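Local coordinates for ribosome inactivating type 1 protein (Iris hollandica, PDB 3MVG) that belongs to the type 1 ribosome-inactivating proteins, single-chain plant proteins without a lectin chain, and probably inactivates ribosomes, as its family does, at residues V52-W57 / T131-L136; P61-L66 / A75-N80; T199-L204 / L246-R251. One frame throughout, in Å; residues are numbered along the deposited sequence.

Interaction 1 (V52-W57 / T131-L136). Unlike the reference sequence in segment 131-136: Thr134 (reference Ser).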
loop_
_atom_site.group_PDB
_atom_site.type_symbol
_atom_site.label_atom_id
_atom_site.label_comp_id
_atom_site.label_asym_id
_atom_site.label_seq_id
_atom_site.Cartn_x
_atom_site.Cartn_y
_atom_site.Cartn_z
ATOM N N VAL A 52 -8.794 3.990 -20.991
ATOM C CA VAL A 52 -8.846 3.005 -19.922
ATOM C C VAL A 52 -10.171 2.278 -20.064
ATOM O O VAL A 52 -11.228 2.835 -19.765
ATOM C CB VAL A 52 -8.731 3.662 -18.526
ATOM C CG1 VAL A 52 -8.830 2.609 -17.426
ATOM C CG2 VAL A 52 -7.417 4.400 -18.407
ATOM N N ARG A 53 -10.114 1.047 -20.568
ATOM C CA ARG A 53 -11.319 0.271 -20.799
ATOM C C ARG A 53 -11.631 -0.579 -19.581
ATOM O O ARG A 53 -10.805 -1.391 -19.148
ATOM C CB ARG A 53 -11.198 -0.579 -22.067
ATOM C CG ARG A 53 -12.514 -1.266 -22.441
ATOM C CD ARG A 53 -12.630 -1.642 -23.915
ATOM N NE ARG A 53 -11.436 -2.302 -24.435
ATOM C CZ ARG A 53 -10.693 -1.831 -25.433
ATOM N NH1 ARG A 53 -9.623 -2.502 -25.837
ATOM N NH2 ARG A 53 -11.016 -0.693 -26.034
ATOM N N LEU A 54 -12.819 -0.370 -19.024
ATOM C CA LEU A 54 -13.234 -1.017 -17.787
ATOM C C LEU A 54 -14.437 -1.897 -18.035
ATOM O O LEU A 54 -15.383 -1.475 -18.693
ATOM C CB LEU A 54 -13.611 0.040 -16.753
ATOM C CG LEU A 54 -12.549 1.077 -16.387
ATOM C CD1 LEU A 54 -13.159 2.118 -15.480
ATOM C CD2 LEU A 54 -11.375 0.401 -15.710
ATOM N N PHE A 55 -14.419 -3.100 -17.462
ATOM C CA PHE A 55 -15.470 -4.107 -17.681
ATOM C C PHE A 55 -16.192 -4.432 -16.383
ATOM O O PHE A 55 -15.553 -4.696 -15.361
ATOM C CB PHE A 55 -14.865 -5.394 -18.251
ATOM C CG PHE A 55 -14.289 -5.254 -19.639
ATOM C CD1 PHE A 55 -13.043 -4.679 -19.844
ATOM C CD2 PHE A 55 -14.983 -5.745 -20.747
ATOM C CE1 PHE A 55 -12.505 -4.567 -21.124
ATOM C CE2 PHE A 55 -14.447 -5.642 -22.037
ATOM C CZ PHE A 55 -13.212 -5.054 -22.225
ATOM N N ASP A 56 -17.523 -4.414 -16.423
ATOM C CA ASP A 56 -18.335 -4.745 -15.252
ATOM C C ASP A 56 -18.476 -6.259 -15.055
ATOM O O ASP A 56 -17.791 -7.025 -15.727
ATOM C CB ASP A 56 -19.690 -4.021 -15.303
ATOM C CG ASP A 56 -20.652 -4.590 -16.341
ATOM O OD1 ASP A 56 -20.376 -5.657 -16.941
ATOM O OD2 ASP A 56 -21.699 -3.944 -16.551
ATOM N N TRP A 57 -19.334 -6.686 -14.128
ATOM C CA TRP A 57 -19.447 -8.119 -13.825
ATOM C C TRP A 57 -19.878 -8.951 -15.031
ATOM O O TRP A 57 -19.530 -10.126 -15.120
ATOM C CB TRP A 57 -20.384 -8.403 -12.646
ATOM C CG TRP A 57 -19.942 -7.849 -11.316
ATOM C CD1 TRP A 57 -20.599 -6.916 -10.567
ATOM C CD2 TRP A 57 -18.762 -8.196 -10.571
ATOM N NE1 TRP A 57 -19.914 -6.663 -9.407
ATOM C CE2 TRP A 57 -18.778 -7.425 -9.385
ATOM C CE3 TRP A 57 -17.702 -9.084 -10.785
ATOM C CZ2 TRP A 57 -17.766 -7.505 -8.425
ATOM C CZ3 TRP A 57 -16.691 -9.160 -9.829
ATOM C CH2 TRP A 57 -16.737 -8.376 -8.664
ATOM N N THR A 131 -20.541 -1.329 -10.360
ATOM C CA THR A 131 -21.812 -0.623 -10.476
ATOM C C THR A 131 -21.665 0.674 -11.275
ATOM O O THR A 131 -22.523 1.006 -12.098
ATOM C CB THR A 131 -22.397 -0.367 -9.091
ATOM O OG1 THR A 131 -22.710 -1.634 -8.502
ATOM C CG2 THR A 131 -23.663 0.487 -9.169
ATOM N N ALA A 132 -20.568 1.391 -11.057
ATOM C CA ALA A 132 -20.310 2.627 -11.783
ATOM C C ALA A 132 -20.134 2.347 -13.274
ATOM O O ALA A 132 -20.658 3.085 -14.112
ATOM C CB ALA A 132 -19.090 3.340 -11.198
ATOM N N ILE A 133 -19.404 1.283 -13.608
ATOM C CA ILE A 133 -19.253 0.894 -15.007
ATOM C C ILE A 133 -20.605 0.575 -15.636
ATOM O O ILE A 133 -20.924 1.067 -16.718
ATOM C CB ILE A 133 -18.317 -0.318 -15.173
ATOM C CG1 ILE A 133 -16.901 0.011 -14.690
ATOM C CG2 ILE A 133 -18.305 -0.795 -16.630
ATOM C CD1 ILE A 133 -16.082 -1.254 -14.398
ATOM N N THR A 134 -21.405 -0.245 -14.955
ATOM C CA THR A 134 -22.724 -0.632 -15.476
ATOM C C THR A 134 -23.606 0.593 -15.682
ATOM O O THR A 134 -24.314 0.700 -16.693
ATOM C CB THR A 134 -23.432 -1.615 -14.534
ATOM O OG1 THR A 134 -22.660 -2.809 -14.423
ATOM C CG2 THR A 134 -24.790 -1.995 -15.065
ATOM N N THR A 135 -23.566 1.511 -14.722
ATOM C CA THR A 135 -24.395 2.711 -14.771
ATOM C C THR A 135 -24.041 3.563 -15.982
ATOM O O THR A 135 -24.927 3.970 -16.742
ATOM C CB THR A 135 -24.276 3.515 -13.470
ATOM O OG1 THR A 135 -24.716 2.699 -12.378
ATOM C CG2 THR A 135 -25.142 4.764 -13.517
ATOM N N LEU A 136 -22.752 3.800 -16.204
ATOM C CA LEU A 136 -22.332 4.550 -17.370
ATOM C C LEU A 136 -22.608 3.775 -18.650
ATOM O O LEU A 136 -22.979 4.362 -19.667
ATOM C CB LEU A 136 -20.856 4.927 -17.279
ATOM C CG LEU A 136 -20.488 5.916 -16.163
ATOM C CD1 LEU A 136 -19.059 6.387 -16.352
ATOM C CD2 LEU A 136 -21.437 7.126 -16.111
HETATM O O HOH W 1 -21.695 -4.802 -12.817
HETATM O O HOH W 2 -21.451 -4.453 -8.120
#
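Asp56 and Ile133 mark the closest backbone approach, 5.7 Å between their CA atoms, just past the end of strand 49-55, beside helix 126-138. The contact has an apolar half and a polar half. Ile133 carries the apolar half. Its CD1 lies 3.7 Å from Leu54 CB and also touches Phe55 O. Its CG1 is anti to the carbonyl carbon (chi1 -63°), which puts CG2 anti to the backbone N. CG2 touches Leu54 O and lies 3.7 Å from Asp56 N. Both branches of Ile133 thus lie against the backbone at the end of the strand, from Leu54 to Asp56.

The polar half is a short hydrogen bond from Thr134 OG1 to Asp56 OD2, 2.6 Å. The hydroxyl meets the carboxylate on its anti side, 32° out of its plane, and the two side chains cross at about a right angle. OD2 also forms a salt bridge with Arg60. A water donates to Thr134 OG1 and accepts from Trp57 N, and a second links Trp57 NE1 to Thr131 OG1. Thr134 differs from the reference sequence, which has serine.

Strand 49-55 lies between strands 3-7 and 61-67 in the mixed sheet, and helix 126-138 is backed by helix 146-164.

Interaction 2 (P61-L66 / A75-N80)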
loop_
_atom_site.group_PDB
_atom_site.type_symbol
_atom_site.label_atom_id
_atom_site.label_comp_id
_atom_site.label_asym_id
_atom_site.label_seq_id
_atom_site.Cartn_x
_atom_site.Cartn_y
_atom_site.Cartn_z
ATOM N N PRO A 61 -18.348 -3.146 -21.251
ATOM C CA PRO A 61 -17.299 -2.157 -21.063
ATOM C C PRO A 61 -17.736 -0.707 -21.202
ATOM O O PRO A 61 -18.729 -0.399 -21.862
ATOM C CB PRO A 61 -16.340 -2.478 -22.202
ATOM C CG PRO A 61 -17.258 -2.907 -23.328
ATOM C CD PRO A 61 -18.462 -3.561 -22.669
ATOM N N ILE A 62 -17.003 0.182 -20.533
ATOM C CA ILE A 62 -16.975 1.616 -20.857
ATOM C C ILE A 62 -15.511 2.032 -20.907
ATOM O O ILE A 62 -14.691 1.449 -20.191
ATOM C CB ILE A 62 -17.780 2.512 -19.857
ATOM C CG1 ILE A 62 -17.147 2.538 -18.461
ATOM C CG2 ILE A 62 -19.228 2.083 -19.804
ATOM C CD1 ILE A 62 -16.225 3.709 -18.236
ATOM N N THR A 63 -15.179 3.007 -21.758
ATOM C CA THR A 63 -13.806 3.454 -21.908
ATOM C C THR A 63 -13.661 4.865 -21.392
ATOM O O THR A 63 -14.244 5.787 -21.963
ATOM C CB THR A 63 -13.345 3.377 -23.367
ATOM O OG1 THR A 63 -13.498 2.030 -23.830
ATOM C CG2 THR A 63 -11.874 3.799 -23.506
ATOM N N LEU A 64 -12.886 5.032 -20.327
ATOM C CA LEU A 64 -12.536 6.367 -19.867
ATOM C C LEU A 64 -11.457 6.948 -20.765
ATOM O O LEU A 64 -10.563 6.225 -21.223
ATOM C CB LEU A 64 -12.001 6.325 -18.441
ATOM C CG LEU A 64 -12.896 5.755 -17.343
ATOM C CD1 LEU A 64 -12.128 5.727 -16.031
ATOM C CD2 LEU A 64 -14.168 6.578 -17.204
ATOM N N VAL A 65 -11.544 8.246 -21.023
ATOM C CA VAL A 65 -10.482 8.956 -21.721
ATOM C C VAL A 65 -9.760 9.792 -20.684
ATOM O O VAL A 65 -10.371 10.643 -20.030
ATOM C CB VAL A 65 -11.033 9.851 -22.849
ATOM C CG1 VAL A 65 -9.888 10.507 -23.622
ATOM C CG2 VAL A 65 -11.940 9.042 -23.776
ATOM N N LEU A 66 -8.472 9.522 -20.506
ATOM C CA LEU A 66 -7.653 10.303 -19.598
ATOM C C LEU A 66 -6.751 11.240 -20.377
ATOM O O LEU A 66 -6.326 10.940 -21.493
ATOM C CB LEU A 66 -6.816 9.395 -18.692
ATOM C CG LEU A 66 -7.535 8.854 -17.449
ATOM C CD1 LEU A 66 -8.721 7.967 -17.822
ATOM C CD2 LEU A 66 -6.550 8.106 -16.559
ATOM N N ALA A 75 -13.512 12.414 -20.624
ATOM C CA ALA A 75 -14.614 11.882 -21.421
ATOM C C ALA A 75 -14.735 10.401 -21.149
ATOM O O ALA A 75 -13.849 9.801 -20.537
ATOM C CB ALA A 75 -14.352 12.116 -22.899
ATOM N N TYR A 76 -15.827 9.800 -21.594
ATOM C CA TYR A 76 -15.914 8.344 -21.595
ATOM C C TYR A 76 -16.739 7.882 -22.781
ATOM O O TYR A 76 -17.572 8.635 -23.295
ATOM C CB TYR A 76 -16.462 7.782 -20.259
ATOM C CG TYR A 76 -17.928 8.041 -20.039
ATOM C CD1 TYR A 76 -18.361 9.183 -19.370
ATOM C CD2 TYR A 76 -18.889 7.145 -20.512
ATOM C CE1 TYR A 76 -19.717 9.428 -19.177
ATOM C CE2 TYR A 76 -20.244 7.385 -20.334
ATOM C CZ TYR A 76 -20.653 8.528 -19.669
ATOM O OH TYR A 76 -21.984 8.801 -19.477
ATOM N N GLN A 77 -16.508 6.644 -23.207
ATOM C CA GLN A 77 -17.330 6.006 -24.232
ATOM C C GLN A 77 -18.193 4.911 -23.629
ATOM O O GLN A 77 -17.722 4.123 -22.799
ATOM C CB GLN A 77 -16.453 5.405 -25.321
ATOM C CG GLN A 77 -17.246 4.907 -26.535
ATOM C CD GLN A 77 -16.398 4.156 -27.530
ATOM O OE1 GLN A 77 -16.512 4.370 -28.738
ATOM N NE2 GLN A 77 -15.547 3.270 -27.036
ATOM N N ALA A 78 -19.454 4.869 -24.053
ATOM C CA ALA A 78 -20.380 3.805 -23.675
ATOM C C ALA A 78 -21.236 3.480 -24.878
ATOM O O ALA A 78 -21.820 4.376 -25.480
ATOM C CB ALA A 78 -21.255 4.248 -22.522
ATOM N N GLN A 79 -21.302 2.196 -25.225
ATOM C CA GLN A 79 -22.123 1.710 -26.345
ATOM C C GLN A 79 -21.945 2.563 -27.604
ATOM O O GLN A 79 -22.914 3.074 -28.174
ATOM C CB GLN A 79 -23.597 1.613 -25.943
ATOM C CG GLN A 79 -23.861 0.623 -24.817
ATOM C CD GLN A 79 -25.330 0.291 -24.665
ATOM O OE1 GLN A 79 -25.975 -0.162 -25.615
ATOM N NE2 GLN A 79 -25.866 0.494 -23.477
ATOM N N ASN A 80 -20.691 2.728 -28.007
ATOM C CA ASN A 80 -20.333 3.402 -29.260
ATOM C C ASN A 80 -20.741 4.883 -29.370
ATOM O O ASN A 80 -20.973 5.397 -30.472
ATOM C CB ASN A 80 -20.848 2.604 -30.470
ATOM C CG ASN A 80 -19.999 2.809 -31.709
ATOM O OD1 ASN A 80 -18.786 3.006 -31.623
ATOM N ND2 ASN A 80 -20.636 2.770 -32.871
HETATM O O HOH W 3 -19.671 0.164 -24.325
HETATM O O HOH W 4 -16.184 1.169 -24.532
#
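Thr63 and Gln77 form a hydrogen-bonded antiparallel pair in the beta hairpin of strands 61-67 and 72-78, part of the mixed sheet of this ribosome-inactivating protein. The strand axes run 161° apart in direction and approach to 4.5 Å. Thr63 N donates to Gln77 O over 3.0 Å, in the carbonyl plane and on a lone pair. Gln77 N returns a bond to Thr63 O at 2.7 Å. Two residues on, Val65 N donates to Ala75 O at 2.8 Å, standing above that carbonyl plane.

The Gln77 side chain lies beside that of Thr63 and points the same way. Its CB sits near Thr63 O and Thr63 CB. Its CG is anti to the backbone N (chi1 -171°), and the chain stays extended to CD. At the tip, NE2 is 4.0 Å from Thr63 OG1, and a water spans them. The water is 2.9 Å from Thr63 OG1, while its bond from NE2 is weak. On the same face, Val65 CG2 packs on Ala75 CB.

Leu64 and Tyr76 are a non-hydrogen-bonded pair on the other face, where Tyr76 also touches Leu136 of helix 126-138. Leu64 CD2 meets Tyr76 CB, and the two side chains cross obliquely. The Tyr76 ring leads away from Leu64 and meets the ring of Tyr83 in the next strand.

Beyond the paired residues, a water closes the open end of the hairpin: it donates to Pro61 O at 2.7 Å and accepts from Gln79 N.

Interaction 3 (T199-L204 / L246-R251); sequences TNWQTL and LLLRWR
Trp201, at the start of helix 201-210, meets the irregular chain 246-251 through one hydrogen bond and a broad apolar contact. The hydrogen bond runs from Trp201 NE1 to Leu246 O, 2.9 Å, with an N-H...O angle of 149°. The oxygen lies at the ring edge, near its plane. The indole N-H comes from above the carbonyl plane, 38° out of it. This bond helps to set how the indole is turned against segment 246-251.

The apolar contacts centre on Leu248. Its CB sits over one face of the indole in a CH-pi contact, 3.8 Å from the centroid of the six-membered ring and displaced toward the rim. The nearest ring atom is CH2, at 3.5 Å. Leu248 CG is anti to the backbone N (chi1 -178°), and CD1 also lies near CH2 and CZ3. The other methyl, CD2, rests against the extended Gln202 side chain, touching it from CB to NE2, which is 3.7 Å away.

Further polar contacts hold the leucine backbone to the same helix: Leu248 N bonds to Ser205 OG and Leu248 O to Gln209 NE2. Trp201 also makes a cation-pi contact with Arg164 and meets the Phe165 ring steeply; its side chain is about 5 Å from a bound glycerol. An indole N-H to carbonyl bond and a CH-pi contact together join the first turn of helix 201-210 to the last modelled residues, in the helical C-terminal half of the ribosome-inactivating protein fold.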
loop_
_atom_site.group_PDB
_atom_site.type_symbol
_atom_site.label_atom_id
_atom_site.label_comp_id
_atom_site.label_asym_id
_atom_site.label_seq_id
_atom_site.Cartn_x
_atom_site.Cartn_y
_atom_site.Cartn_z
ATOM N N THR A 199 -6.950 16.746 -2.791
ATOM C CA THR A 199 -6.943 18.207 -2.964
ATOM C C THR A 199 -5.532 18.777 -3.133
ATOM O O THR A 199 -5.346 19.806 -3.784
ATOM C CB THR A 199 -7.633 18.888 -1.746
ATOM O OG1 THR A 199 -8.953 18.354 -1.578
ATOM C CG2 THR A 199 -7.706 20.405 -1.890
ATOM N N ASN A 200 -4.548 18.098 -2.550
ATOM C CA ASN A 200 -3.181 18.602 -2.503
ATOM C C ASN A 200 -2.226 18.013 -3.529
ATOM O O ASN A 200 -1.011 18.197 -3.420
ATOM C CB ASN A 200 -2.621 18.455 -1.087
ATOM C CG ASN A 200 -3.073 19.575 -0.184
ATOM O OD1 ASN A 200 -2.521 20.681 -0.233
ATOM N ND2 ASN A 200 -4.105 19.321 0.609
ATOM N N TRP A 201 -2.766 17.341 -4.542
ATOM C CA TRP A 201 -1.914 16.701 -5.538
ATOM C C TRP A 201 -1.022 17.681 -6.289
ATOM O O TRP A 201 0.177 17.446 -6.412
ATOM C CB TRP A 201 -2.739 15.878 -6.514
ATOM C CG TRP A 201 -1.897 15.157 -7.526
ATOM C CD1 TRP A 201 -0.934 14.209 -7.280
ATOM C CD2 TRP A 201 -1.931 15.340 -8.943
ATOM N NE1 TRP A 201 -0.385 13.784 -8.466
ATOM C CE2 TRP A 201 -0.979 14.463 -9.498
ATOM C CE3 TRP A 201 -2.693 16.148 -9.796
ATOM C CZ2 TRP A 201 -0.771 14.366 -10.871
ATOM C CZ3 TRP A 201 -2.485 16.057 -11.152
ATOM C CH2 TRP A 201 -1.531 15.170 -11.685
ATOM N N GLN A 202 -1.597 18.774 -6.783
ATOM C CA GLN A 202 -0.795 19.775 -7.482
ATOM C C GLN A 202 0.262 20.387 -6.554
ATOM O O GLN A 202 1.434 20.498 -6.926
ATOM C CB GLN A 202 -1.660 20.866 -8.130
ATOM C CG GLN A 202 -0.817 22.037 -8.637
ATOM C CD GLN A 202 -1.540 22.985 -9.567
ATOM O OE1 GLN A 202 -1.001 24.036 -9.920
ATOM N NE2 GLN A 202 -2.734 22.614 -9.999
ATOM N N THR A 203 -0.147 20.739 -5.336
ATOM C CA THR A 203 0.759 21.349 -4.374
ATOM C C THR A 203 1.939 20.429 -4.068
ATOM O O THR A 203 3.096 20.862 -4.102
ATOM C CB THR A 203 0.011 21.745 -3.089
ATOM O OG1 THR A 203 -0.944 22.764 -3.408
ATOM C CG2 THR A 203 0.965 22.273 -2.028
ATOM N N LEU A 204 1.653 19.159 -3.786
ATOM C CA LEU A 204 2.704 18.196 -3.512
ATOM C C LEU A 204 3.598 18.003 -4.739
ATOM O O LEU A 204 4.827 17.930 -4.613
ATOM C CB LEU A 204 2.111 16.858 -3.049
ATOM C CG LEU A 204 1.497 16.841 -1.638
ATOM C CD1 LEU A 204 0.584 15.636 -1.452
ATOM C CD2 LEU A 204 2.567 16.881 -0.540
ATOM N N LEU A 246 2.661 9.989 -9.163
ATOM C CA LEU A 246 2.726 10.709 -10.434
ATOM C C LEU A 246 2.815 12.180 -10.094
ATOM O O LEU A 246 2.167 12.624 -9.142
ATOM C CB LEU A 246 1.461 10.495 -11.274
ATOM C CG LEU A 246 1.104 9.078 -11.713
ATOM C CD1 LEU A 246 -0.281 9.058 -12.325
ATOM C CD2 LEU A 246 2.138 8.551 -12.691
ATOM N N LEU A 247 3.586 12.929 -10.876
ATOM C CA LEU A 247 3.739 14.363 -10.640
ATOM C C LEU A 247 3.117 15.180 -11.751
ATOM O O LEU A 247 3.440 14.991 -12.927
ATOM C CB LEU A 247 5.216 14.753 -10.535
ATOM C CG LEU A 247 6.077 14.040 -9.506
ATOM C CD1 LEU A 247 7.520 14.431 -9.730
ATOM C CD2 LEU A 247 5.649 14.340 -8.089
ATOM N N LEU A 248 2.234 16.107 -11.372
ATOM C CA LEU A 248 1.756 17.123 -12.311
ATOM C C LEU A 248 2.930 18.035 -12.673
ATOM O O LEU A 248 3.514 18.660 -11.784
ATOM C CB LEU A 248 0.627 17.941 -11.680
ATOM C CG LEU A 248 0.003 19.006 -12.581
ATOM C CD1 LEU A 248 -0.750 18.362 -13.746
ATOM C CD2 LEU A 248 -0.927 19.872 -11.764
ATOM N N ARG A 249 3.282 18.106 -13.953
ATOM C CA ARG A 249 4.452 18.890 -14.359
ATOM C C ARG A 249 4.238 20.368 -14.048
ATOM O O ARG A 249 3.214 20.958 -14.414
ATOM C CB ARG A 249 4.775 18.665 -15.835
ATOM C CG ARG A 249 6.081 19.323 -16.298
ATOM C CD ARG A 249 6.386 19.018 -17.751
ATOM N NE ARG A 249 6.603 17.583 -17.937
ATOM C CZ ARG A 249 7.419 17.038 -18.828
ATOM N NH1 ARG A 249 8.109 17.799 -19.676
ATOM N NH2 ARG A 249 7.545 15.718 -18.878
ATOM N N TRP A 250 5.218 20.945 -13.360
ATOM C CA TRP A 250 5.170 22.346 -12.949
ATOM C C TRP A 250 5.711 23.255 -14.058
ATOM O O TRP A 250 6.808 23.029 -14.558
ATOM C CB TRP A 250 5.962 22.528 -11.651
ATOM C CG TRP A 250 5.990 23.943 -11.130
ATOM C CD1 TRP A 250 4.918 24.701 -10.757
ATOM C CD2 TRP A 250 7.150 24.755 -10.915
ATOM N NE1 TRP A 250 5.337 25.940 -10.331
ATOM C CE2 TRP A 250 6.703 25.998 -10.416
ATOM C CE3 TRP A 250 8.525 24.555 -11.102
ATOM C CZ2 TRP A 250 7.582 27.042 -10.101
ATOM C CZ3 TRP A 250 9.400 25.593 -10.784
ATOM C CH2 TRP A 250 8.922 26.821 -10.292
ATOM N N ARG A 251 4.937 24.262 -14.455
ATOM C CA ARG A 251 3.591 24.496 -13.941
ATOM C C ARG A 251 2.715 25.237 -14.932
ATOM O O ARG A 251 2.914 25.146 -16.146
#

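From the N terminus, the chain enters interaction 1 on strand 49-55, then turns into strand 61-67. Interaction 2 closes first, a short hairpin loop made with strand 72-78. After strands 81-84 and 100-101 and two short helices, helix 126-138 returns to close interaction 1. Interaction 2 is therefore nested inside interaction 1. The two touch: strands 49-55 and 61-67 are neighbours in one sheet, and Ile133 O and Leu136 O of the helix pack on Ile62 and Ala78. Interaction 3 follows in series on the opposite side of the chain's centre, about 28 Å from interaction 1 between centres. It ties helix 201-210 to the last modelled residues and touches neither of the others.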